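Glycerol kinase, putative (Plasmodium falciparum, PDB 2W40) probably catalyses the ATP-dependent phosphorylation of glycerol to sn-glycerol 3-phosphate, as a member of the FGGY kinase family. Local coordinates at residues 285-297 / 302-314. Residues are numbered along the deposited sequence; the frame is centred on the assembly and turned at random.
With GOL (glycerol), chain B; EDO (1,2-ethanediol), chain D; EDO (1,2-ethanediol), chain E.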
loop_
_atom_site.group_PDB
_atom_site.type_symbol
_atom_site.label_atom_id
_atom_site.label_comp_id
_atom_site.label_asym_id
_atom_site.label_seq_id
_atom_site.Cartn_x
_atom_site.Cartn_y
_atom_site.Cartn_z
ATOM N N SER C 285 20.782 26.061 -10.845
ATOM C CA SER C 285 20.460 25.612 -9.498
ATOM C C SER C 285 21.680 24.909 -8.901
ATOM O O SER C 285 22.431 24.263 -9.593
ATOM C CB SER C 285 19.268 24.644 -9.520
ATOM O OG SER C 285 18.866 24.256 -8.254
ATOM N N THR C 286 21.824 25.064 -7.609
ATOM C CA THR C 286 22.666 24.146 -6.810
ATOM C C THR C 286 21.864 23.232 -5.858
ATOM O O THR C 286 22.481 22.496 -4.995
ATOM C CB THR C 286 23.703 24.910 -5.974
ATOM O OG1 THR C 286 23.041 25.705 -5.005
ATOM C CG2 THR C 286 24.609 25.780 -6.868
ATOM N N CYS C 287 20.542 23.202 -6.044
ATOM C CA CYS C 287 19.560 22.651 -5.131
ATOM C C CYS C 287 18.577 21.783 -5.905
ATOM O O CYS C 287 17.532 21.535 -5.384
ATOM C CB CYS C 287 18.723 23.832 -4.357
ATOM S SG CYS C 287 19.817 24.682 -3.318
ATOM N N GLY C 288 18.945 21.230 -7.058
ATOM C CA GLY C 288 18.076 20.300 -7.689
ATOM C C GLY C 288 16.955 20.781 -8.551
ATOM O O GLY C 288 16.090 20.008 -8.897
ATOM N N LEU C 289 16.951 22.048 -8.925
ATOM C CA LEU C 289 15.962 22.575 -9.831
ATOM C C LEU C 289 16.561 22.614 -11.251
ATOM O O LEU C 289 17.775 22.626 -11.472
ATOM C CB LEU C 289 15.561 23.972 -9.322
ATOM C CG LEU C 289 14.930 24.044 -7.893
ATOM C CD1 LEU C 289 14.427 25.418 -7.527
ATOM C CD2 LEU C 289 13.687 23.071 -7.745
ATOM N N ILE C 290 15.692 22.558 -12.232
ATOM C CA ILE C 290 16.116 22.558 -13.650
ATOM C C ILE C 290 16.003 23.973 -14.242
ATOM O O ILE C 290 15.013 24.659 -14.009
ATOM C CB ILE C 290 15.193 21.604 -14.453
ATOM C CG1 ILE C 290 15.438 20.107 -14.091
ATOM C CG2 ILE C 290 15.326 21.852 -16.017
ATOM C CD1 ILE C 290 14.600 19.177 -14.814
ATOM N N THR C 291 17.021 24.395 -14.961
ATOM C CA THR C 291 16.999 25.665 -15.733
ATOM C C THR C 291 16.319 25.430 -17.067
ATOM O O THR C 291 16.757 24.517 -17.785
ATOM C CB THR C 291 18.436 26.147 -16.010
ATOM O OG1 THR C 291 19.099 26.204 -14.798
ATOM C CG2 THR C 291 18.479 27.492 -16.730
ATOM N N THR C 292 15.245 26.133 -17.363
ATOM C CA THR C 292 14.511 25.929 -18.594
ATOM C C THR C 292 14.133 27.296 -19.233
ATOM O O THR C 292 14.414 28.357 -18.676
ATOM C CB THR C 292 13.270 25.029 -18.320
ATOM O OG1 THR C 292 12.736 24.588 -19.551
ATOM C CG2 THR C 292 12.180 25.857 -17.489
ATOM N N ILE C 293 13.648 27.229 -20.432
ATOM C CA ILE C 293 13.174 28.404 -21.135
ATOM C C ILE C 293 11.712 28.637 -20.664
ATOM O O ILE C 293 10.913 27.653 -20.662
ATOM C CB ILE C 293 13.129 28.254 -22.653
ATOM C CG1 ILE C 293 14.498 27.982 -23.276
ATOM C CG2 ILE C 293 12.425 29.479 -23.254
ATOM C CD1 ILE C 293 15.440 29.052 -23.126
ATOM N N CYS C 294 11.361 29.828 -20.167
ATOM C CA CYS C 294 9.979 30.130 -19.878
ATOM C C CYS C 294 9.160 30.406 -21.155
ATOM O O CYS C 294 8.113 29.754 -21.409
ATOM C CB CYS C 294 9.886 31.287 -18.908
ATOM S SG CYS C 294 8.341 31.332 -17.951
ATOM N N TYR C 295 9.634 31.328 -21.996
ATOM C CA TYR C 295 9.004 31.605 -23.295
ATOM C C TYR C 295 9.952 32.508 -24.079
ATOM O O TYR C 295 10.802 33.181 -23.501
ATOM C CB TYR C 295 7.594 32.225 -23.091
ATOM C CG TYR C 295 7.561 33.394 -22.102
ATOM C CD1 TYR C 295 8.007 34.666 -22.477
ATOM C CD2 TYR C 295 7.222 33.202 -20.784
ATOM C CE1 TYR C 295 8.060 35.670 -21.534
ATOM C CE2 TYR C 295 7.254 34.250 -19.873
ATOM C CZ TYR C 295 7.658 35.474 -20.264
ATOM O OH TYR C 295 7.715 36.558 -19.315
ATOM N N LYS C 296 9.735 32.573 -25.383
ATOM C CA LYS C 296 10.357 33.510 -26.312
ATOM C C LYS C 296 9.307 33.670 -27.361
ATOM O O LYS C 296 9.186 32.877 -28.221
ATOM C CB LYS C 296 11.666 32.953 -26.927
ATOM C CG LYS C 296 12.360 33.875 -27.930
ATOM C CD LYS C 296 13.577 33.269 -28.526
ATOM C CE LYS C 296 13.932 33.970 -29.769
ATOM N NZ LYS C 296 15.242 33.604 -30.368
ATOM N N PHE C 297 8.565 34.770 -27.301
ATOM C CA PHE C 297 7.456 34.895 -28.225
ATOM C C PHE C 297 7.916 34.995 -29.709
ATOM O O PHE C 297 7.352 34.317 -30.571
ATOM C CB PHE C 297 6.545 36.153 -27.850
ATOM C CG PHE C 297 5.634 35.953 -26.678
ATOM C CD1 PHE C 297 5.936 35.127 -25.634
ATOM C CD2 PHE C 297 4.447 36.642 -26.589
ATOM C CE1 PHE C 297 5.139 34.987 -24.530
ATOM C CE2 PHE C 297 3.608 36.460 -25.486
ATOM C CZ PHE C 297 3.985 35.652 -24.437
ATOM N N LYS C 302 14.947 38.436 -26.669
ATOM C CA LYS C 302 15.671 37.628 -25.729
ATOM C C LYS C 302 14.671 36.723 -24.936
ATOM O O LYS C 302 13.613 37.166 -24.493
ATOM C CB LYS C 302 16.500 38.485 -24.749
ATOM C CG LYS C 302 17.509 39.417 -25.407
ATOM C CD LYS C 302 18.383 40.055 -24.352
ATOM C CE LYS C 302 19.453 40.981 -24.958
ATOM N NZ LYS C 302 20.356 41.512 -23.811
ATOM N N PRO C 303 15.027 35.452 -24.736
ATOM C CA PRO C 303 14.127 34.609 -23.987
ATOM C C PRO C 303 14.018 34.969 -22.530
ATOM O O PRO C 303 14.980 35.502 -21.950
ATOM C CB PRO C 303 14.770 33.221 -24.133
ATOM C CG PRO C 303 16.142 33.442 -24.428
ATOM C CD PRO C 303 16.250 34.734 -25.131
ATOM N N LYS C 304 12.890 34.657 -21.909
ATOM C CA LYS C 304 12.770 34.677 -20.460
ATOM C C LYS C 304 12.992 33.220 -20.014
ATOM O O LYS C 304 12.513 32.294 -20.644
ATOM C CB LYS C 304 11.412 35.165 -19.994
ATOM C CG LYS C 304 11.077 36.635 -20.441
ATOM C CD LYS C 304 12.091 37.693 -20.017
ATOM C CE LYS C 304 11.714 39.146 -20.491
ATOM N NZ LYS C 304 10.897 39.826 -19.480
ATOM N N TYR C 305 13.803 33.112 -18.989
ATOM C CA TYR C 305 14.184 31.854 -18.370
ATOM C C TYR C 305 13.374 31.561 -17.127
ATOM O O TYR C 305 12.710 32.398 -16.590
ATOM C CB TYR C 305 15.691 31.863 -18.088
ATOM C CG TYR C 305 16.490 31.761 -19.311
ATOM C CD1 TYR C 305 16.793 30.497 -19.833
ATOM C CD2 TYR C 305 16.980 32.893 -19.978
ATOM C CE1 TYR C 305 17.574 30.388 -20.982
ATOM C CE2 TYR C 305 17.814 32.812 -21.114
ATOM C CZ TYR C 305 18.115 31.560 -21.634
ATOM O OH TYR C 305 18.824 31.386 -22.790
ATOM N N ALA C 306 13.534 30.350 -16.628
ATOM C CA ALA C 306 12.805 29.871 -15.461
ATOM C C ALA C 306 13.663 28.836 -14.729
ATOM O O ALA C 306 14.607 28.240 -15.287
ATOM C CB ALA C 306 11.459 29.308 -15.772
ATOM N N LEU C 307 13.335 28.647 -13.477
ATOM C CA LEU C 307 13.771 27.503 -12.607
ATOM C C LEU C 307 12.553 26.676 -12.415
ATOM O O LEU C 307 11.466 27.210 -12.223
ATOM C CB LEU C 307 14.389 27.961 -11.295
ATOM C CG LEU C 307 15.817 28.307 -11.318
ATOM C CD1 LEU C 307 16.312 28.842 -9.901
ATOM C CD2 LEU C 307 16.769 27.182 -11.765
ATOM N N GLU C 308 12.691 25.377 -12.509
ATOM C CA GLU C 308 11.534 24.486 -12.423
ATOM C C GLU C 308 11.798 23.324 -11.472
ATOM O O GLU C 308 12.864 22.679 -11.485
ATOM C CB GLU C 308 11.182 23.834 -13.781
ATOM C CG GLU C 308 10.080 22.727 -13.711
ATOM C CD GLU C 308 9.592 22.170 -15.048
ATOM O OE1 GLU C 308 9.618 22.926 -16.064
ATOM O OE2 GLU C 308 9.179 21.001 -15.048
ATOM N N GLY C 309 10.772 23.058 -10.675
ATOM C CA GLY C 309 10.652 21.911 -9.796
ATOM C C GLY C 309 9.572 21.019 -10.281
ATOM O O GLY C 309 8.433 21.422 -10.405
ATOM N N SER C 310 9.965 19.784 -10.626
ATOM C CA SER C 310 9.069 18.800 -11.241
ATOM C C SER C 310 8.785 17.644 -10.290
ATOM O O SER C 310 9.688 17.145 -9.680
ATOM C CB SER C 310 9.726 18.238 -12.528
ATOM O OG SER C 310 10.375 19.233 -13.359
ATOM N N ILE C 311 7.515 17.243 -10.193
ATOM C CA ILE C 311 7.045 16.128 -9.358
ATOM C C ILE C 311 6.279 15.161 -10.282
ATOM O O ILE C 311 5.280 15.573 -10.954
ATOM C CB ILE C 311 6.088 16.568 -8.224
ATOM C CG1 ILE C 311 6.851 17.478 -7.236
ATOM C CG2 ILE C 311 5.427 15.393 -7.544
ATOM C CD1 ILE C 311 5.980 18.111 -6.185
ATOM N N GLY C 312 6.688 13.901 -10.274
ATOM C CA GLY C 312 6.122 13.005 -11.235
ATOM C C GLY C 312 4.821 12.349 -10.795
ATOM O O GLY C 312 3.937 12.096 -11.600
ATOM N N THR C 313 4.711 12.024 -9.496
ATOM C CA THR C 313 3.489 11.348 -9.012
ATOM C C THR C 313 2.550 12.365 -8.381
ATOM O O THR C 313 2.874 12.868 -7.296
ATOM C CB THR C 313 3.779 10.225 -7.997
ATOM O OG1 THR C 313 4.638 9.267 -8.613
ATOM C CG2 THR C 313 2.425 9.573 -7.532
ATOM N N ALA C 314 1.417 12.671 -9.042
ATOM C CA ALA C 314 0.350 13.561 -8.499
ATOM C C ALA C 314 -0.962 12.978 -8.986
ATOM O O ALA C 314 -1.368 11.928 -8.447
ATOM C CB ALA C 314 0.567 15.033 -8.956
HETATM C C1 GOL B . 10.117 36.928 -24.625
HETATM O O1 GOL B . 9.083 36.777 -25.541
HETATM C C2 GOL B . 10.023 38.395 -24.291
HETATM O O2 GOL B . 11.326 38.527 -23.779
HETATM C C3 GOL B . 8.839 38.743 -23.365
HETATM O O3 GOL B . 7.517 38.779 -23.972
HETATM C C1 EDO D . 19.947 20.473 -11.980
HETATM O O1 EDO D . 19.976 21.179 -10.717
HETATM C C2 EDO D . 19.043 19.270 -11.938
HETATM O O2 EDO D . 19.059 18.616 -13.135
HETATM C C1 EDO E . 13.665 30.496 -31.609
HETATM O O1 EDO E . 14.871 30.683 -30.799
HETATM C C2 EDO E . 13.900 30.982 -33.034
HETATM O O2 EDO E . 13.936 32.407 -32.928
HETATM O O HOH W 1 8.147 38.892 -20.350
#
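Strands 290-295 and 304-311 form an antiparallel beta hairpin: I290 pairs with E308 and T292 with A306 through two backbone hydrogen bonds each, before a classic beta bulge sets C294 and Y295 opposite K304. There K304 O takes a 2.8 Å bond from C294 N and a weak one from Y295 N. At the bulge itself, K304 CB lies over one face of the Y295 ring, 4.0 Å from its centroid, a CH-pi contact. Bends in the K304 chain about CB-CG (-56°) and CD-CE (90°) bring its NZ to a water that also bonds Y295 OH. Where the strands join, F297 N donates to glycerol O1 at 2.7 Å and glycerol O2 to K302 O at 2.8 Å; D301 also bonds this glycerol. On the face of T292 and A306, the buried E308 side chain is extended; OE2 accepts from S310 OG, and OE1 forms salt bridges with R85 and R189. Another glycerol lies about 5 Å from this side chain, consistent with a place at the glycerol pocket. On the other face, beside T291, L307 CD2 packs against L289 CB at 4.2 Å. Strand 290-295 edges a seven-stranded mixed sheet, strand 304-311 continues it onto strand 272-279, and helices 248-255 and 377-403 pack against the hairpin.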